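Local coordinates for protein alpha-11 giardin (Giardia intestinalis, PDB 2II2) that binds calcium and probably acidic phospholipid membranes as an annexin, and may contribute to parasite attachment and to the cytoskeleton of the ventral disk, at residues 91-94 / 95-98; 246-249 / 250-253. One frame throughout, in Å; residues are numbered along the deposited sequence.

Contact 1: residues 91-94 / 95-98; sequences VNDF and RAIH
Phe94 and His98, on the first turn of the N-capped annexin helix 94-102, set their rings nearly parallel, with planes 26° apart, but slid so far that they barely overlap. What lies over one face of the imidazole is backbone and CB of Phe94: Phe94 O sits above the plane toward the rim, 3.0 Å from His98 CG, and Phe94 CB makes a CH-pi contact 4.2 Å from the His98 ring centroid. The phenyl ring meets Ile97 CD1 obliquely, 4.3 Å from Phe94 CD2. Asp93 is the capping residue. Its CG stands anti to the backbone N (chi1 178°), which brings OD1 back to the N-H groups of the first turn; there Asp93 OD1 takes a weak bond from Ala96 N at 3.2 Å. The backbone O of Asp93 receives Ile97 N at 3.1 Å in a nearly straight bond lying in the carbonyl plane, and His98 N closes the following turn on Phe94 O. Helix 76-89 lies against Ala96 and Ile97, and helix 137-147 against Phe94, Ile97 and His98, whose NE2 bonds to Ala138 O, while Glu217 of helix 216-230 reaches the N atoms of Phe94 and Arg95 through weak bonds. The guanidinium of Arg95, on a chain extended from CG to NE, does not touch the carboxylate; a water at the guanidinium edge, in the plane of that group, bridges the two, donating a hydrogen bond to Asp93 OD1 at 2.7 Å and accepting one from Arg95 NH1 at 2.9 Å.

Contact 2: residues 246-249 / 250-253; sequences TQND and DMAY
Asp249 and Tyr253 run side by side and point the same way from successive turns of helix 249-263. The carboxylate and ring planes are 62° apart, and Asp249 CG comes within 3.8 Å of Tyr253 CE1, with Asp249 OD1 at the ring edge, in its plane. A water also at that edge joins the far ends, donating to Asp249 OD2 and lying 2.7 Å from Tyr253 OH. Asn248 is the N-cap. A first torsion of -176° lets its amide reach the first turn, where Asn248 OD1 accepts from Met251 N at 2.9 Å, in the carbonyl plane. Met251 CG packs 3.4 Å from Asn248 OD1. On the other end of the amide, Asn248 ND2 donates a hydrogen bond to a second water, which in turn donates a weak one to Asp250 OD2. Thr246 and Met251 cross at about a right angle, Thr246 CG2 resting 3.9 Å from Met251 CB, while Thr246 CB faces Ala252 CB. Arg287 ties the turn to helix 280-287, through a salt bridge to Asp249 OD1 and a bond to Thr246 O; Asp250 OD1 pairs with Lys295, and Tyr253 OH also meets Ser290 N. The carboxylates of Asp249 and Asp250, at the N-terminus of a helix, would be expected to suit its dipole, and their basic partners would probably further favour the charged form of both.

In the fold
Both contacts are helix N-caps, an aspartate opening helix 94-102 and an asparagine opening helix 249-263, and the two meet where Arg95 NH1 packs against Met251 CE at 3.7 Å. Their centres are about 15 Å apart. Contact 1 lies nearer the centre of the chain, about 11 Å against 15 Å, and has no exposed residue among those that touch; its first turn mixes Phe94, Ala96 and Ile97 with Arg95 and His98, and helix 249-263 itself lies against Arg95 and Ala96. Contact 2 has more surface character, with Asn248 and Asp250 exposed and acidic side chains paired with Arg287 and Lys295. The capping bond is weak in contact 1 and shorter in contact 2.

Contact 1: residues 91-94 / 95-98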
loop_
_atom_site.group_PDB
_atom_site.type_symbol
_atom_site.label_atom_id
_atom_site.label_comp_id
_atom_site.label_asym_id
_atom_site.label_seq_id
_atom_site.Cartn_x
_atom_site.Cartn_y
_atom_site.Cartn_z
ATOM N N VAL A 91 -15.272 -4.272 9.997
ATOM C CA VAL A 91 -15.366 -2.828 9.719
ATOM C C VAL A 91 -14.344 -2.507 8.613
ATOM O O VAL A 91 -13.187 -2.943 8.674
ATOM C CB VAL A 91 -15.117 -1.981 10.971
ATOM C CG1 VAL A 91 -15.170 -0.509 10.648
ATOM C CG2 VAL A 91 -16.123 -2.322 12.077
ATOM N N ASN A 92 -14.756 -1.759 7.594
ATOM C CA ASN A 92 -13.852 -1.470 6.484
ATOM C C ASN A 92 -12.566 -0.808 6.947
ATOM O O ASN A 92 -12.590 0.218 7.630
ATOM C CB ASN A 92 -14.510 -0.604 5.427
ATOM C CG ASN A 92 -15.601 -1.336 4.682
ATOM O OD1 ASN A 92 -15.545 -2.556 4.495
ATOM N ND2 ASN A 92 -16.601 -0.592 4.231
ATOM N N ASP A 93 -11.444 -1.412 6.568
ATOM C CA ASP A 93 -10.127 -0.823 6.826
ATOM C C ASP A 93 -9.777 -0.014 5.582
ATOM O O ASP A 93 -9.245 -0.539 4.567
ATOM C CB ASP A 93 -9.089 -1.921 7.044
ATOM C CG ASP A 93 -7.687 -1.384 7.273
ATOM O OD1 ASP A 93 -7.497 -0.164 7.113
ATOM O OD2 ASP A 93 -6.778 -2.169 7.595
ATOM N N PHE A 94 -10.142 1.268 5.605
ATOM C CA PHE A 94 -9.868 2.109 4.462
ATOM C C PHE A 94 -8.379 2.234 4.178
ATOM O O PHE A 94 -7.994 2.434 3.017
ATOM C CB PHE A 94 -10.483 3.501 4.630
ATOM C CG PHE A 94 -11.960 3.527 4.407
ATOM C CD1 PHE A 94 -12.805 3.886 5.437
ATOM C CD2 PHE A 94 -12.513 3.194 3.176
ATOM C CE1 PHE A 94 -14.199 3.939 5.246
ATOM C CE2 PHE A 94 -13.908 3.234 2.977
ATOM C CZ PHE A 94 -14.740 3.610 4.014
ATOM N N ARG A 95 -7.535 2.171 5.205
ATOM C CA ARG A 95 -6.102 2.314 4.927
ATOM C C ARG A 95 -5.659 1.226 3.930
ATOM O O ARG A 95 -4.933 1.502 2.981
ATOM C CB ARG A 95 -5.267 2.226 6.196
ATOM C CG ARG A 95 -5.461 3.376 7.147
ATOM C CD ARG A 95 -4.456 3.285 8.279
ATOM N NE ARG A 95 -4.479 4.472 9.120
ATOM C CZ ARG A 95 -5.383 4.714 10.070
ATOM N NH1 ARG A 95 -6.338 3.830 10.343
ATOM N NH2 ARG A 95 -5.327 5.842 10.778
ATOM N N ALA A 96 -6.119 -0.002 4.179
ATOM C CA ALA A 96 -5.727 -1.143 3.354
ATOM C C ALA A 96 -6.367 -1.068 1.960
ATOM O O ALA A 96 -5.721 -1.348 0.940
ATOM C CB ALA A 96 -6.089 -2.454 4.027
ATOM N N ILE A 97 -7.656 -0.703 1.895
ATOM C CA ILE A 97 -8.303 -0.571 0.581
ATOM C C ILE A 97 -7.609 0.513 -0.245
ATOM O O ILE A 97 -7.328 0.323 -1.432
ATOM C CB ILE A 97 -9.824 -0.260 0.722
ATOM C CG1 ILE A 97 -10.533 -1.354 1.543
ATOM C CG2 ILE A 97 -10.435 -0.134 -0.659
ATOM C CD1 ILE A 97 -11.910 -0.938 2.066
ATOM N N HIS A 98 -7.326 1.641 0.387
ATOM C CA HIS A 98 -6.662 2.736 -0.285
ATOM C C HIS A 98 -5.308 2.330 -0.833
ATOM O O HIS A 98 -4.950 2.654 -1.971
ATOM C CB HIS A 98 -6.487 3.920 0.665
ATOM C CG HIS A 98 -7.753 4.645 0.954
ATOM N ND1 HIS A 98 -7.851 5.541 1.991
ATOM C CD2 HIS A 98 -8.972 4.599 0.367
ATOM C CE1 HIS A 98 -9.083 6.017 2.030
ATOM N NE2 HIS A 98 -9.776 5.482 1.036
HETATM O O HOH W 1 -6.895 1.092 9.460
#

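Contact 2: residues 246-249 / 250-253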
loop_
_atom_site.group_PDB
_atom_site.type_symbol
_atom_site.label_atom_id
_atom_site.label_comp_id
_atom_site.label_asym_id
_atom_site.label_seq_id
_atom_site.Cartn_x
_atom_site.Cartn_y
_atom_site.Cartn_z
ATOM N N THR A 246 2.889 6.113 13.205
ATOM C CA THR A 246 1.748 5.619 13.984
ATOM C C THR A 246 2.274 5.130 15.338
ATOM O O THR A 246 3.176 4.300 15.400
ATOM C CB THR A 246 1.090 4.467 13.241
ATOM O OG1 THR A 246 0.465 4.999 12.069
ATOM C CG2 THR A 246 0.020 3.768 14.083
ATOM N N GLN A 247 1.668 5.621 16.431
ATOM C CA GLN A 247 2.102 5.321 17.786
ATOM C C GLN A 247 1.793 3.874 18.198
ATOM O O GLN A 247 2.562 3.234 18.928
ATOM C CB GLN A 247 1.442 6.287 18.798
ATOM C CG GLN A 247 1.726 7.769 18.602
ATOM C CD GLN A 247 2.829 8.266 19.503
ATOM O OE1 GLN A 247 3.829 8.848 19.050
ATOM N NE2 GLN A 247 2.651 8.045 20.789
ATOM N N ASN A 248 0.657 3.364 17.740
ATOM C CA ASN A 248 0.235 2.022 18.102
ATOM C C ASN A 248 1.056 1.011 17.316
ATOM O O ASN A 248 0.982 0.972 16.067
ATOM C CB ASN A 248 -1.233 1.839 17.748
ATOM C CG ASN A 248 -1.734 0.497 18.185
ATOM O OD1 ASN A 248 -1.645 -0.465 17.445
ATOM N ND2 ASN A 248 -2.134 0.389 19.449
ATOM N N ASP A 249 1.844 0.199 18.025
ATOM C CA ASP A 249 2.717 -0.749 17.323
ATOM C C ASP A 249 1.955 -1.753 16.463
ATOM O O ASP A 249 2.367 -2.060 15.348
ATOM C CB ASP A 249 3.609 -1.528 18.296
ATOM C CG ASP A 249 4.879 -0.785 18.697
ATOM O OD1 ASP A 249 5.109 0.353 18.234
ATOM O OD2 ASP A 249 5.673 -1.385 19.461
ATOM N N ASP A 250 0.846 -2.275 16.960
ATOM C CA ASP A 250 0.133 -3.270 16.169
ATOM C C ASP A 250 -0.234 -2.680 14.824
ATOM O O ASP A 250 -0.024 -3.299 13.742
ATOM C CB ASP A 250 -1.109 -3.750 16.910
ATOM C CG ASP A 250 -0.793 -4.702 18.035
ATOM O OD1 ASP A 250 0.362 -5.115 18.215
ATOM O OD2 ASP A 250 -1.730 -5.039 18.771
ATOM N N MET A 251 -0.749 -1.452 14.855
ATOM C CA MET A 251 -1.126 -0.797 13.590
ATOM C C MET A 251 0.086 -0.416 12.726
ATOM O O MET A 251 0.080 -0.618 11.508
ATOM C CB MET A 251 -1.985 0.437 13.853
ATOM C CG MET A 251 -3.301 0.091 14.533
ATOM S SD MET A 251 -4.307 1.548 14.902
ATOM C CE MET A 251 -4.668 2.136 13.224
ATOM N N ALA A 252 1.115 0.149 13.359
ATOM C CA ALA A 252 2.283 0.585 12.591
ATOM C C ALA A 252 2.915 -0.617 11.868
ATOM O O ALA A 252 3.278 -0.525 10.691
ATOM C CB ALA A 252 3.291 1.190 13.517
ATOM N N TYR A 253 3.051 -1.742 12.564
ATOM C CA TYR A 253 3.692 -2.895 11.972
ATOM C C TYR A 253 2.798 -3.551 10.926
ATOM O O TYR A 253 3.290 -3.992 9.872
ATOM C CB TYR A 253 4.061 -3.934 13.038
ATOM C CG TYR A 253 5.294 -3.624 13.849
ATOM C CD1 TYR A 253 5.286 -2.574 14.787
ATOM C CD2 TYR A 253 6.448 -4.418 13.737
ATOM C CE1 TYR A 253 6.408 -2.295 15.562
ATOM C CE2 TYR A 253 7.591 -4.138 14.539
ATOM C CZ TYR A 253 7.533 -3.092 15.448
ATOM O OH TYR A 253 8.637 -2.808 16.211
HETATM O O HOH W 2 -2.259 -2.425 20.613
HETATM O O HOH W 3 8.176 -0.975 18.121
#